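Local coordinates for protein GH86A beta-porphyranase (PDB 4AW7) that hydrolyses the sulfated red-seaweed polysaccharide porphyran at beta-D-galactopyranose-(1->4)-alpha-L-galactopyranose-6-sulfate linkages, releasing mostly a sulfated disaccharide, at residues S531-W536 with I551-D556; S506-I511 with S580-V585; K519-K524 with I569-G574; S243-E248 with N545-M550. One frame throughout, in Å; residues are numbered along the deposited sequence. Where two conformers were deposited one is given.

Overall arrangement
Contacts 1, 2 and 3 lie wholly within the C-terminal all-beta region, and contact 4 ties that region to the catalytic part. Contacts 1, 2 and 4 meet on one five-stranded mixed sheet, where strand 503-514 lies between strands 577-589 and 546-555. Contact 3 joins strands 522-525 and 563-570 of a separate four-stranded antiparallel sheet that packs on it. Centres of contacts 1 and 2 are about 10 Å apart, those of contacts 3 and 4 about 18 Å. Along the chain, contact 1 is nested in contact 3, and contact 3 in contact 2. Contact 4 starts far earlier, on helix 245-262, so it links distant parts of the sequence.

Contact 1: residues S531-W536 with I551-D556; sequences SVPDNW and IEVPFD. With CA (calcium ion), chain C.
Trp-536 packs on Ile-551 at one end of this contact, and Pro-533 meets Pro-554 further along. The indole lies obliquely against the isoleucine, with Trp-536 CE3 3.9 Å from Ile-551 CD1. Trp-536 CG sits between its own backbone N and carbonyl carbon (chi1 53°), and this brings the six-membered ring against the end of the isoleucine, CD1. Further on, the two proline rings reach toward each other, with Pro-533 CG 3.9 Å from Pro-554 CD. Pro-533 is the tight spot: its CG lies 3.3 Å from Glu-552 O. Pro-533 CD also rests near Val-553 CG2 at 4.1 Å, and the buried Val-532 adds a looser methyl contact there.

The other side is wet, and water replaces direct bonds between the backbones. One water donates to both Ser-531 O and Pro-554 O. A second donates to Asn-535 O and, at 2.8 Å, to Glu-552 O. At the loop end a calcium ion is bound by Asn-535 OD1 at 2.4 Å and by Trp-536 O at 2.5 Å. Three waters and Gly-538 also bind it, as does Asp-381, which ties the loop to a much earlier part of the chain. Trp-536 NE1 is hydrogen-bonded to Tyr-539 O.

The loop 531-536 follows strand 528-530 and runs beside strand 546-555. That strand is outermost in its sheet and pairs with strand 503-514. Val-532 packs on Val-523 of strand 522-525.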
loop_
_atom_site.group_PDB
_atom_site.type_symbol
_atom_site.label_atom_id
_atom_site.label_comp_id
_atom_site.label_asym_id
_atom_site.label_seq_id
_atom_site.Cartn_x
_atom_site.Cartn_y
_atom_site.Cartn_z
ATOM N N SER A 531 25.959 -13.998 1.855
ATOM C CA SER A 531 25.127 -14.573 2.913
ATOM C C SER A 531 23.623 -14.270 2.722
ATOM O O SER A 531 23.264 -13.134 2.437
ATOM C CB SER A 531 25.623 -13.965 4.235
ATOM O OG SER A 531 25.057 -14.555 5.379
ATOM N N VAL A 532 22.773 -15.293 2.804
ATOM C CA VAL A 532 21.309 -15.115 2.775
ATOM C C VAL A 532 20.805 -15.126 4.226
ATOM O O VAL A 532 21.006 -16.077 4.967
ATOM C CB VAL A 532 20.562 -16.186 1.921
ATOM C CG1 VAL A 532 19.064 -16.033 2.043
ATOM C CG2 VAL A 532 21.025 -16.172 0.445
ATOM N N PRO A 533 20.111 -14.076 4.653
ATOM C CA PRO A 533 19.579 -14.073 6.013
ATOM C C PRO A 533 18.560 -15.191 6.300
ATOM O O PRO A 533 17.833 -15.638 5.405
ATOM C CB PRO A 533 18.893 -12.704 6.118
ATOM C CG PRO A 533 19.469 -11.895 5.044
ATOM C CD PRO A 533 19.816 -12.835 3.934
ATOM N N ASP A 534 18.485 -15.560 7.554
ATOM C CA ASP A 534 17.455 -16.476 8.053
ATOM C C ASP A 534 16.119 -15.821 8.272
ATOM O O ASP A 534 15.113 -16.492 8.196
ATOM C CB ASP A 534 17.919 -17.163 9.361
ATOM C CG ASP A 534 19.246 -17.905 9.196
ATOM O OD1 ASP A 534 19.348 -18.669 8.238
ATOM O OD2 ASP A 534 20.174 -17.703 10.021
ATOM N N ASN A 535 16.124 -14.518 8.468
ATOM C CA ASN A 535 14.973 -13.720 8.855
ATOM C C ASN A 535 14.551 -12.819 7.703
ATOM O O ASN A 535 15.345 -12.449 6.845
ATOM C CB ASN A 535 15.360 -12.865 10.081
ATOM C CG ASN A 535 14.169 -12.240 10.773
ATOM O OD1 ASN A 535 13.019 -12.658 10.568
ATOM N ND2 ASN A 535 14.433 -11.268 11.630
ATOM N N TRP A 536 13.270 -12.485 7.696
ATOM C CA TRP A 536 12.631 -11.582 6.753
ATOM C C TRP A 536 11.541 -10.797 7.493
ATOM O O TRP A 536 11.252 -11.056 8.641
ATOM C CB TRP A 536 12.055 -12.311 5.533
ATOM C CG TRP A 536 11.155 -13.418 5.893
ATOM C CD1 TRP A 536 9.835 -13.324 6.247
ATOM C CD2 TRP A 536 11.487 -14.805 5.966
ATOM N NE1 TRP A 536 9.329 -14.563 6.530
ATOM C CE2 TRP A 536 10.326 -15.488 6.385
ATOM C CE3 TRP A 536 12.663 -15.531 5.769
ATOM C CZ2 TRP A 536 10.305 -16.873 6.584
ATOM C CZ3 TRP A 536 12.624 -16.917 5.945
ATOM C CH2 TRP A 536 11.450 -17.563 6.340
ATOM N N ILE A 551 12.285 -11.785 0.526
ATOM C CA ILE A 551 13.371 -11.905 1.489
ATOM C C ILE A 551 14.472 -10.973 1.026
ATOM O O ILE A 551 14.978 -11.115 -0.094
ATOM C CB ILE A 551 13.857 -13.369 1.603
ATOM C CG1 ILE A 551 12.723 -14.291 2.048
ATOM C CG2 ILE A 551 15.043 -13.468 2.582
ATOM C CD1 ILE A 551 13.019 -15.781 1.930
ATOM N N GLU A 552 14.852 -10.025 1.876
ATOM C CA GLU A 552 15.958 -9.135 1.531
ATOM C C GLU A 552 17.290 -9.789 1.778
ATOM O O GLU A 552 17.489 -10.465 2.793
ATOM C CB GLU A 552 15.947 -7.901 2.408
ATOM C CG GLU A 552 14.762 -7.032 2.239
ATOM C CD GLU A 552 14.721 -5.937 3.309
ATOM O OE1 GLU A 552 14.484 -6.212 4.547
ATOM O OE2 GLU A 552 14.949 -4.786 2.872
ATOM N N VAL A 553 18.206 -9.567 0.856
ATOM C CA VAL A 553 19.576 -10.082 0.998
ATOM C C VAL A 553 20.517 -8.868 0.884
ATOM O O VAL A 553 20.879 -8.486 -0.227
ATOM C CB VAL A 553 19.872 -11.121 -0.072
ATOM C CG1 VAL A 553 21.300 -11.652 0.080
ATOM C CG2 VAL A 553 18.833 -12.236 -0.042
ATOM N N PRO A 554 20.853 -8.248 2.037
ATOM C CA PRO A 554 21.813 -7.134 1.969
ATOM C C PRO A 554 23.187 -7.594 1.575
ATOM O O PRO A 554 23.577 -8.700 1.888
ATOM C CB PRO A 554 21.817 -6.557 3.375
ATOM C CG PRO A 554 20.866 -7.324 4.186
ATOM C CD PRO A 554 20.335 -8.456 3.404
ATOM N N PHE A 555 23.927 -6.758 0.867
ATOM C CA PHE A 555 25.293 -7.115 0.523
ATOM C C PHE A 555 26.090 -5.836 0.297
ATOM O O PHE A 555 25.538 -4.750 0.186
ATOM C CB PHE A 555 25.322 -8.056 -0.696
ATOM C CG PHE A 555 24.749 -7.458 -1.947
ATOM C CD1 PHE A 555 25.508 -6.648 -2.771
ATOM C CD2 PHE A 555 23.410 -7.666 -2.300
ATOM C CE1 PHE A 555 24.978 -6.082 -3.893
ATOM C CE2 PHE A 555 22.891 -7.109 -3.427
ATOM C CZ PHE A 555 23.656 -6.304 -4.233
ATOM N N ASP A 556 27.398 -5.978 0.197
ATOM C CA ASP A 556 28.272 -4.819 0.022
ATOM C C ASP A 556 28.053 -4.189 -1.357
ATOM O O ASP A 556 28.215 -4.823 -2.405
ATOM C CB ASP A 556 29.732 -5.258 0.199
ATOM C CG ASP A 556 30.680 -4.108 0.436
ATOM O OD1 ASP A 556 30.452 -3.021 -0.087
ATOM O OD2 ASP A 556 31.698 -4.351 1.154
HETATM CA CA CA C . 10.670 -12.178 10.782
HETATM O O HOH W 1 22.494 -10.722 3.520
HETATM O O HOH W 2 16.034 -10.405 5.166
HETATM O O HOH W 3 10.810 -14.110 9.337
HETATM O O HOH W 4 9.097 -12.440 12.648
HETATM O O HOH W 5 11.314 -14.192 12.157
#

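Contact 2: residues S506-I511 with S580-V585; sequences SLRMSI and SMILQV
Two neighbouring antiparallel strands of the five-stranded C-terminal sheet, 503-514 and 577-589, meet here. Ser-506/Gln-584, Arg-508/Ile-582 and Ser-510/Ser-580 are hydrogen-bonded pairs. The bond from Arg-508 N to Ile-582 O is 2.8 Å long and nearly straight (173°).

Leu-507, Met-509, Met-581 and Leu-583 share one face. Met-581 bends twice, at chi2 -79° and chi3 -83°. Its methyl CE thereby comes 3.8 Å from Leu-507 CD1, while its SD lies 3.9 Å from Met-509 CG. An alanine in place of Met-581 would leave Leu-507 and Met-509 without this bridge and is likely to open a gap between them.

The other face is mostly polar, with Ile-582 among Ser-506, Arg-508, Ser-510, Ser-580 and Gln-584. Arg-508 lies alongside Ile-582, and a water at the edge of its guanidinium, 2.8 Å from NH1, bridges weakly to Gln-584 OE1. Its other nitrogens form salt bridges with Asp-252 and Glu-248. A second water lies 2.8 Å from both Ser-510 OG and Ser-580 OG, and may also donate to Arg-508 O.

Helix 245-262 covers Ser-510, Ser-580 and Ile-582 on this face, with Ser-580 touching Asp-252 and Ala-256. Strand 563-570 covers the methionines, and strands 546-555 and 469-484 flank the pair.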
loop_
_atom_site.group_PDB
_atom_site.type_symbol
_atom_site.label_atom_id
_atom_site.label_comp_id
_atom_site.label_asym_id
_atom_site.label_seq_id
_atom_site.Cartn_x
_atom_site.Cartn_y
_atom_site.Cartn_z
ATOM N N SER A 506 20.980 -4.079 -1.618
ATOM C CA SER A 506 20.318 -5.328 -1.262
ATOM C C SER A 506 19.600 -5.911 -2.470
ATOM O O SER A 506 19.245 -5.201 -3.408
ATOM C CB SER A 506 19.336 -5.148 -0.144
ATOM O OG SER A 506 18.332 -4.273 -0.547
ATOM N N LEU A 507 19.397 -7.225 -2.407
ATOM C CA LEU A 507 18.550 -7.934 -3.348
ATOM C C LEU A 507 17.191 -8.185 -2.675
ATOM O O LEU A 507 17.136 -8.702 -1.550
ATOM C CB LEU A 507 19.197 -9.282 -3.690
ATOM C CG LEU A 507 18.328 -10.258 -4.485
ATOM C CD1 LEU A 507 18.052 -9.788 -5.885
ATOM C CD2 LEU A 507 18.997 -11.633 -4.437
ATOM N N ARG A 508 16.107 -7.812 -3.368
ATOM C CA ARG A 508 14.746 -8.145 -2.924
ATOM C C ARG A 508 14.355 -9.388 -3.709
ATOM O O ARG A 508 13.988 -9.308 -4.890
ATOM C CB ARG A 508 13.833 -7.001 -3.252
ATOM C CG ARG A 508 14.183 -5.695 -2.569
ATOM C CD ARG A 508 13.299 -4.563 -2.980
ATOM N NE ARG A 508 11.877 -4.736 -2.669
ATOM C CZ ARG A 508 11.302 -4.407 -1.541
ATOM N NH1 ARG A 508 11.965 -3.862 -0.556
ATOM N NH2 ARG A 508 9.992 -4.620 -1.439
ATOM N N MET A 509 14.463 -10.550 -3.053
ATOM C CA MET A 509 14.240 -11.841 -3.693
ATOM C C MET A 509 12.864 -12.347 -3.293
ATOM O O MET A 509 12.675 -12.695 -2.118
ATOM C CB MET A 509 15.324 -12.810 -3.213
ATOM C CG MET A 509 15.138 -14.227 -3.651
ATOM S SD MET A 509 16.349 -15.408 -3.068
ATOM C CE MET A 509 15.970 -15.418 -1.322
ATOM N N SER A 510 11.940 -12.389 -4.244
ATOM C CA SER A 510 10.591 -12.877 -3.962
ATOM C C SER A 510 10.422 -14.278 -4.510
ATOM O O SER A 510 10.737 -14.518 -5.690
ATOM C CB SER A 510 9.517 -11.922 -4.483
ATOM O OG SER A 510 9.540 -10.643 -3.839
ATOM N N ILE A 511 9.887 -15.136 -3.632
ATOM C CA ILE A 511 9.688 -16.546 -3.968
ATOM C C ILE A 511 8.305 -16.981 -3.524
ATOM O O ILE A 511 7.777 -16.536 -2.509
ATOM C CB ILE A 511 10.779 -17.467 -3.369
ATOM C CG1 ILE A 511 10.808 -17.374 -1.857
ATOM C CG2 ILE A 511 12.150 -17.133 -3.980
ATOM C CD1 ILE A 511 11.791 -18.386 -1.169
ATOM N N SER A 580 10.006 -12.475 -8.467
ATOM C CA SER A 580 10.678 -11.234 -8.893
ATOM C C SER A 580 12.020 -11.128 -8.188
ATOM O O SER A 580 12.223 -11.621 -7.067
ATOM C CB SER A 580 9.815 -9.990 -8.622
ATOM O OG SER A 580 9.499 -9.818 -7.250
ATOM N N MET A 581 12.916 -10.413 -8.880
ATOM C CA MET A 581 14.265 -10.093 -8.394
ATOM C C MET A 581 14.500 -8.631 -8.694
ATOM O O MET A 581 14.488 -8.215 -9.834
ATOM C CB MET A 581 15.304 -10.974 -9.101
ATOM C CG MET A 581 15.178 -12.458 -8.771
ATOM S SD MET A 581 15.888 -12.899 -7.188
ATOM C CE MET A 581 17.612 -13.073 -7.674
ATOM N N ILE A 582 14.723 -7.869 -7.618
ATOM C CA ILE A 582 14.884 -6.413 -7.720
ATOM C C ILE A 582 16.122 -6.036 -6.912
ATOM O O ILE A 582 16.277 -6.474 -5.774
ATOM C CB ILE A 582 13.641 -5.684 -7.162
ATOM C CG1 ILE A 582 12.410 -6.029 -8.005
ATOM C CG2 ILE A 582 13.853 -4.148 -7.120
ATOM C CD1 ILE A 582 11.073 -5.659 -7.383
ATOM N N LEU A 583 17.013 -5.220 -7.500
ATOM C CA LEU A 583 18.153 -4.712 -6.746
ATOM C C LEU A 583 17.814 -3.326 -6.195
ATOM O O LEU A 583 17.344 -2.463 -6.923
ATOM C CB LEU A 583 19.427 -4.617 -7.599
ATOM C CG LEU A 583 20.085 -5.940 -7.943
ATOM C CD1 LEU A 583 21.223 -5.730 -8.909
ATOM C CD2 LEU A 583 20.578 -6.620 -6.676
ATOM N N GLN A 584 18.084 -3.125 -4.911
ATOM C CA GLN A 584 17.917 -1.816 -4.272
ATOM C C GLN A 584 19.316 -1.276 -3.976
ATOM O O GLN A 584 20.129 -1.983 -3.392
ATOM C CB GLN A 584 17.114 -1.905 -2.989
ATOM C CG GLN A 584 17.224 -0.600 -2.229
ATOM C CD GLN A 584 16.335 -0.515 -1.037
ATOM O OE1 GLN A 584 15.124 -0.458 -1.193
ATOM N NE2 GLN A 584 16.939 -0.428 0.194
ATOM N N VAL A 585 19.566 -0.065 -4.418
ATOM C CA VAL A 585 20.865 0.594 -4.218
ATOM C C VAL A 585 20.613 1.940 -3.526
ATOM O O VAL A 585 19.793 2.723 -3.987
ATOM C CB VAL A 585 21.606 0.805 -5.537
ATOM C CG1 VAL A 585 22.971 1.411 -5.289
ATOM C CG2 VAL A 585 21.745 -0.508 -6.324
HETATM O O HOH W 6 19.770 -1.364 0.516
HETATM O O HOH W 7 11.207 -8.891 -5.300
HETATM O O HOH W 8 14.628 -3.048 -0.316
#

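Contact 3: residues K519-K524 with I569-G574; sequences KKPVVK and ITFSDG
Pro-521 lies flat over one face of the Phe-571 ring. Its CB stands 3.6 Å from the ring centroid and only 9° off the ring normal, a CH-pi contact close to the centre. CG and CD spread toward the ring's rim, with Pro-521 CD 3.7 Å from Phe-571 CE2. The two side chains run side by side and point the same way. Phe-571 CG is anti to its carbonyl carbon (chi1 -62°), and this sets the ring with one face against Pro-521.

Two residues along each segment, Val-523 and Ile-569 are also side by side. They form a non-hydrogen-bonded antiparallel pair, and Val-523 CG2 touches Ile-569 CG2 at 3.7 Å.

The backbone fixes this register. Val-522 and Thr-570 are an antiparallel hydrogen-bonded pair, closed by two backbone bonds. Val-522 N gives a 2.8 Å bond to Thr-570 O, with the donor tilted 21° from the carbonyl plane. The return bond, Thr-570 N to Val-522 O at 2.9 Å, lies in the plane of the Val-522 carbonyl. Past the pairing, a water takes a bond from Ser-572 N and gives a weak one to Lys-520 O.

Farther out, Asp-573 holds its loop through a salt bridge to Arg-513 and a bond to Ser-518 N. Lys-520 reaches the other way, to Asp-534 and Val-532 O.

The contact joins strands 522-525 and 563-570, inner neighbours of the four-stranded sheet. Strand 528-530 borders the first and strand 491-498 the second. Pro-521, Val-523 and Ile-569 face strand 503-514, and Ile-569 and Phe-571 also touch strand 577-589.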
loop_
_atom_site.group_PDB
_atom_site.type_symbol
_atom_site.label_atom_id
_atom_site.label_comp_id
_atom_site.label_asym_id
_atom_site.label_seq_id
_atom_site.Cartn_x
_atom_site.Cartn_y
_atom_site.Cartn_z
ATOM N N LYS A 519 14.406 -21.829 1.671
ATOM C CA LYS A 519 14.434 -20.379 1.522
ATOM C C LYS A 519 15.881 -19.845 1.570
ATOM O O LYS A 519 16.080 -18.629 1.766
ATOM C CB LYS A 519 13.622 -19.719 2.616
ATOM C CG LYS A 519 12.158 -20.127 2.598
ATOM C CD LYS A 519 11.493 -19.591 3.792
ATOM C CE LYS A 519 10.012 -19.836 3.828
ATOM N NZ LYS A 519 9.600 -21.252 3.963
ATOM N N LYS A 520 16.852 -20.737 1.342
ATOM C CA LYS A 520 18.298 -20.452 1.495
ATOM C C LYS A 520 19.028 -20.884 0.264
ATOM O O LYS A 520 19.895 -21.767 0.295
ATOM C CB LYS A 520 18.863 -21.212 2.683
ATOM C CG LYS A 520 18.393 -20.618 3.936
ATOM C CD LYS A 520 19.281 -19.439 4.368
ATOM C CE LYS A 520 20.431 -19.898 5.260
ATOM N NZ LYS A 520 21.285 -18.787 5.793
ATOM N N PRO A 521 18.720 -20.251 -0.866
ATOM C CA PRO A 521 19.521 -20.520 -2.040
ATOM C C PRO A 521 20.947 -19.996 -1.851
ATOM O O PRO A 521 21.204 -19.164 -0.967
ATOM C CB PRO A 521 18.831 -19.709 -3.138
ATOM C CG PRO A 521 18.243 -18.534 -2.404
ATOM C CD PRO A 521 17.787 -19.126 -1.087
ATOM N N VAL A 522 21.851 -20.500 -2.681
ATOM C CA VAL A 522 23.113 -19.822 -2.873
ATOM C C VAL A 522 22.806 -18.606 -3.759
ATOM O O VAL A 522 22.156 -18.734 -4.810
ATOM C CB VAL A 522 24.156 -20.750 -3.510
ATOM C CG1 VAL A 522 25.404 -19.935 -3.931
ATOM C CG2 VAL A 522 24.511 -21.927 -2.559
ATOM N N VAL A 523 23.326 -17.441 -3.354
ATOM C CA VAL A 523 23.115 -16.190 -4.098
ATOM C C VAL A 523 24.487 -15.583 -4.433
ATOM O O VAL A 523 25.297 -15.388 -3.526
ATOM C CB VAL A 523 22.295 -15.170 -3.290
ATOM C CG1 VAL A 523 22.185 -13.801 -3.992
ATOM C CG2 VAL A 523 20.905 -15.711 -2.962
ATOM N N LYS A 524 24.682 -15.291 -5.713
ATOM C CA LYS A 524 25.921 -14.664 -6.168
ATOM C C LYS A 524 25.601 -13.330 -6.855
ATOM O O LYS A 524 24.714 -13.243 -7.721
ATOM C CB LYS A 524 26.657 -15.592 -7.135
ATOM C CG LYS A 524 27.127 -16.889 -6.489
ATOM C CD LYS A 524 27.937 -17.795 -7.431
ATOM C CE LYS A 524 28.317 -19.063 -6.689
ATOM N NZ LYS A 524 29.387 -19.790 -7.441
ATOM N N ILE A 569 21.161 -17.380 -8.685
ATOM C CA ILE A 569 20.741 -18.032 -7.450
ATOM C C ILE A 569 20.460 -19.525 -7.721
ATOM O O ILE A 569 19.968 -19.871 -8.787
ATOM C CB ILE A 569 19.562 -17.319 -6.733
ATOM C CG1 ILE A 569 18.275 -17.472 -7.498
ATOM C CG2 ILE A 569 19.863 -15.851 -6.514
ATOM C CD1 ILE A 569 17.075 -16.869 -6.720
ATOM N N THR A 570 20.782 -20.349 -6.738
ATOM C CA THR A 570 20.586 -21.794 -6.878
ATOM C C THR A 570 19.968 -22.348 -5.602
ATOM O O THR A 570 20.506 -22.202 -4.517
ATOM C CB THR A 570 21.903 -22.533 -7.255
ATOM O OG1 THR A 570 22.513 -21.881 -8.373
ATOM C CG2 THR A 570 21.567 -24.000 -7.625
ATOM N N PHE A 571 18.824 -23.022 -5.762
ATOM C CA PHE A 571 18.175 -23.739 -4.682
ATOM C C PHE A 571 18.581 -25.211 -4.776
ATOM O O PHE A 571 18.705 -25.744 -5.880
ATOM C CB PHE A 571 16.645 -23.625 -4.782
ATOM C CG PHE A 571 16.128 -22.211 -4.670
ATOM C CD1 PHE A 571 16.154 -21.350 -5.754
ATOM C CD2 PHE A 571 15.672 -21.750 -3.453
ATOM C CE1 PHE A 571 15.690 -20.039 -5.650
ATOM C CE2 PHE A 571 15.184 -20.403 -3.342
ATOM C CZ PHE A 571 15.221 -19.598 -4.428
ATOM N N SER A 572 18.659 -25.840 -3.628
ATOM C CA SER A 572 19.049 -27.262 -3.578
ATOM C C SER A 572 17.894 -28.210 -3.893
ATOM O O SER A 572 18.121 -29.424 -4.153
ATOM C CB SER A 572 19.613 -27.544 -2.211
ATOM O OG SER A 572 18.683 -27.348 -1.187
ATOM N N ASP A 573 16.673 -27.676 -3.863
ATOM C CA ASP A 573 15.455 -28.449 -4.093
ATOM C C ASP A 573 14.618 -27.851 -5.206
ATOM O O ASP A 573 14.808 -26.695 -5.593
ATOM C CB ASP A 573 14.685 -28.608 -2.776
ATOM C CG ASP A 573 14.330 -27.279 -2.101
ATOM O OD1 ASP A 573 14.777 -26.224 -2.563
ATOM O OD2 ASP A 573 13.650 -27.310 -1.040
ATOM N N GLY A 574 13.675 -28.626 -5.712
ATOM C CA GLY A 574 12.818 -28.230 -6.809
ATOM C C GLY A 574 11.446 -27.770 -6.347
ATOM O O GLY A 574 10.990 -28.141 -5.261
HETATM O O HOH W 9 18.574 -23.997 -1.391
#

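Contact 4: residues S243-E248 with N545-M550; sequences SGSNSE and NIFFGM
Asn-246 and Phe-548 cross at about a right angle, the amide and ring planes 75° apart. Asn-246 ND2 lies 3.7 Å from Phe-548 CD2. ND2 also donates to the backbone, to Phe-548 O at 3.0 Å, and that oxygen lies close to the amide plane. With CG anti to the backbone N (chi1 172°), the asparagine reaches out from the helix to the strand. Asn-246 OD1 accepts a bond from Arg-242 NH1, which fixes which way round the amide is turned. A leucine in place of Asn-246 would remove both polar bonds and would probably leave Phe-548 O and Arg-242 without these partners.

Ser-245 supplies the second bond. Met-550 N donates to Ser-245 O at 3.0 Å, approaching from above the carbonyl plane. Ser-245 OG faces Gly-549, 3.6 Å from its CA; a CB there would clash with this hydroxyl. Glu-248 and Met-550 meet obliquely through their stems, CB to CB at 3.8 Å. The methionine chain bends at chi2 and chi3, placing its CE against Glu-248 CB at 3.9 Å. The carboxylate of Glu-248 turns off to Arg-307 and Arg-508.

The first turn of helix 245-262 thus docks on edge strand 546-555, joining the catalytic part to the C-terminal sheet. Helix 293-305 packs behind Ser-247 and Glu-248, and strand 503-514 lies beside Phe-547 and Met-550.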
loop_
_atom_site.group_PDB
_atom_site.type_symbol
_atom_site.label_atom_id
_atom_site.label_comp_id
_atom_site.label_asym_id
_atom_site.label_seq_id
_atom_site.Cartn_x
_atom_site.Cartn_y
_atom_site.Cartn_z
ATOM N N SER A 243 0.995 -8.315 6.074
ATOM C CA SER A 243 2.004 -7.334 6.442
ATOM C C SER A 243 3.367 -8.013 6.567
ATOM O O SER A 243 3.485 -9.199 6.916
ATOM C CB SER A 243 1.645 -6.523 7.599
ATOM O OG SER A 243 1.408 -7.305 8.673
ATOM N N GLY A 244 4.392 -7.266 6.195
ATOM C CA GLY A 244 5.716 -7.845 6.065
ATOM C C GLY A 244 5.893 -8.465 4.697
ATOM O O GLY A 244 5.458 -7.943 3.682
ATOM N N SER A 245 6.593 -9.610 4.673
ATOM C CA SER A 245 7.192 -10.097 3.429
ATOM C C SER A 245 6.186 -10.451 2.353
ATOM O O SER A 245 6.488 -10.330 1.175
ATOM C CB SER A 245 8.126 -11.278 3.685
ATOM O OG SER A 245 7.433 -12.505 3.814
ATOM N N ASN A 246 4.979 -10.910 2.714
ATOM C CA ASN A 246 4.017 -11.264 1.664
ATOM C C ASN A 246 3.571 -10.031 0.876
ATOM O O ASN A 246 3.629 -10.040 -0.341
ATOM C CB ASN A 246 2.801 -11.989 2.258
ATOM C CG ASN A 246 1.715 -12.202 1.269
ATOM O OD1 ASN A 246 0.757 -11.423 1.224
ATOM N ND2 ASN A 246 1.863 -13.223 0.415
ATOM N N SER A 247 3.147 -8.967 1.578
ATOM C CA SER A 247 2.736 -7.766 0.863
ATOM C C SER A 247 3.888 -7.212 0.048
ATOM O O SER A 247 3.671 -6.634 -1.018
ATOM C CB SER A 247 2.179 -6.705 1.831
ATOM O OG SER A 247 3.110 -6.259 2.789
ATOM N N GLU A 248 5.115 -7.304 0.578
ATOM C CA GLU A 248 6.264 -6.847 -0.179
ATOM C C GLU A 248 6.410 -7.580 -1.515
ATOM O O GLU A 248 6.676 -6.987 -2.540
ATOM C CB GLU A 248 7.549 -6.950 0.660
ATOM C CG GLU A 248 7.567 -6.106 1.955
ATOM C CD GLU A 248 7.845 -4.620 1.824
ATOM O OE1 GLU A 248 8.058 -4.117 0.703
ATOM O OE2 GLU A 248 7.853 -3.985 2.914
ATOM N N ASN A 545 0.076 -22.909 3.288
ATOM C CA ASN A 545 0.608 -24.002 2.538
ATOM C C ASN A 545 1.704 -23.552 1.571
ATOM O O ASN A 545 2.690 -24.287 1.325
ATOM C CB ASN A 545 -0.577 -24.621 1.768
ATOM C CG ASN A 545 -0.158 -25.705 0.793
ATOM O OD1 ASN A 545 0.473 -26.673 1.175
ATOM N ND2 ASN A 545 -0.538 -25.545 -0.476
ATOM N N ILE A 546 1.563 -22.326 1.028
ATOM C CA ILE A 546 2.550 -21.759 0.126
ATOM C C ILE A 546 3.137 -20.546 0.787
ATOM O O ILE A 546 2.409 -19.630 1.182
ATOM C CB ILE A 546 1.955 -21.350 -1.248
ATOM C CG1 ILE A 546 1.141 -22.505 -1.865
ATOM C CG2 ILE A 546 3.078 -20.829 -2.146
ATOM C CD1 ILE A 546 0.128 -22.038 -2.917
ATOM N N PHE A 547 4.458 -20.523 0.890
ATOM C CA PHE A 547 5.166 -19.316 1.277
ATOM C C PHE A 547 5.247 -18.421 0.062
ATOM O O PHE A 547 5.700 -18.826 -0.989
ATOM C CB PHE A 547 6.594 -19.609 1.717
ATOM C CG PHE A 547 7.404 -18.369 2.071
ATOM C CD1 PHE A 547 7.303 -17.820 3.304
ATOM C CD2 PHE A 547 8.188 -17.739 1.117
ATOM C CE1 PHE A 547 8.019 -16.670 3.638
ATOM C CE2 PHE A 547 8.927 -16.588 1.455
ATOM C CZ PHE A 547 8.821 -16.079 2.703
ATOM N N PHE A 548 4.763 -17.186 0.185
ATOM C CA PHE A 548 4.961 -16.173 -0.848
ATOM C C PHE A 548 5.439 -14.915 -0.171
ATOM O O PHE A 548 4.697 -14.300 0.590
ATOM C CB PHE A 548 3.706 -15.922 -1.677
ATOM C CG PHE A 548 3.936 -14.955 -2.808
ATOM C CD1 PHE A 548 4.934 -15.172 -3.744
ATOM C CD2 PHE A 548 3.142 -13.828 -2.959
ATOM C CE1 PHE A 548 5.169 -14.303 -4.754
ATOM C CE2 PHE A 548 3.343 -12.939 -4.030
ATOM C CZ PHE A 548 4.354 -13.187 -4.929
ATOM N N GLY A 549 6.716 -14.592 -0.377
ATOM C CA GLY A 549 7.314 -13.499 0.368
ATOM C C GLY A 549 8.591 -13.013 -0.281
ATOM O O GLY A 549 9.267 -13.770 -0.982
ATOM N N MET A 550 8.919 -11.753 0.006
ATOM C CA MET A 550 10.139 -11.121 -0.384
ATOM C C MET A 550 11.122 -11.189 0.782
ATOM O O MET A 550 10.803 -10.767 1.897
ATOM C CB MET A 550 9.828 -9.667 -0.753
ATOM C CG MET A 550 11.022 -8.869 -1.336
ATOM S SD MET A 550 12.322 -8.362 -0.164
ATOM C CE MET A 550 11.396 -7.242 0.907
#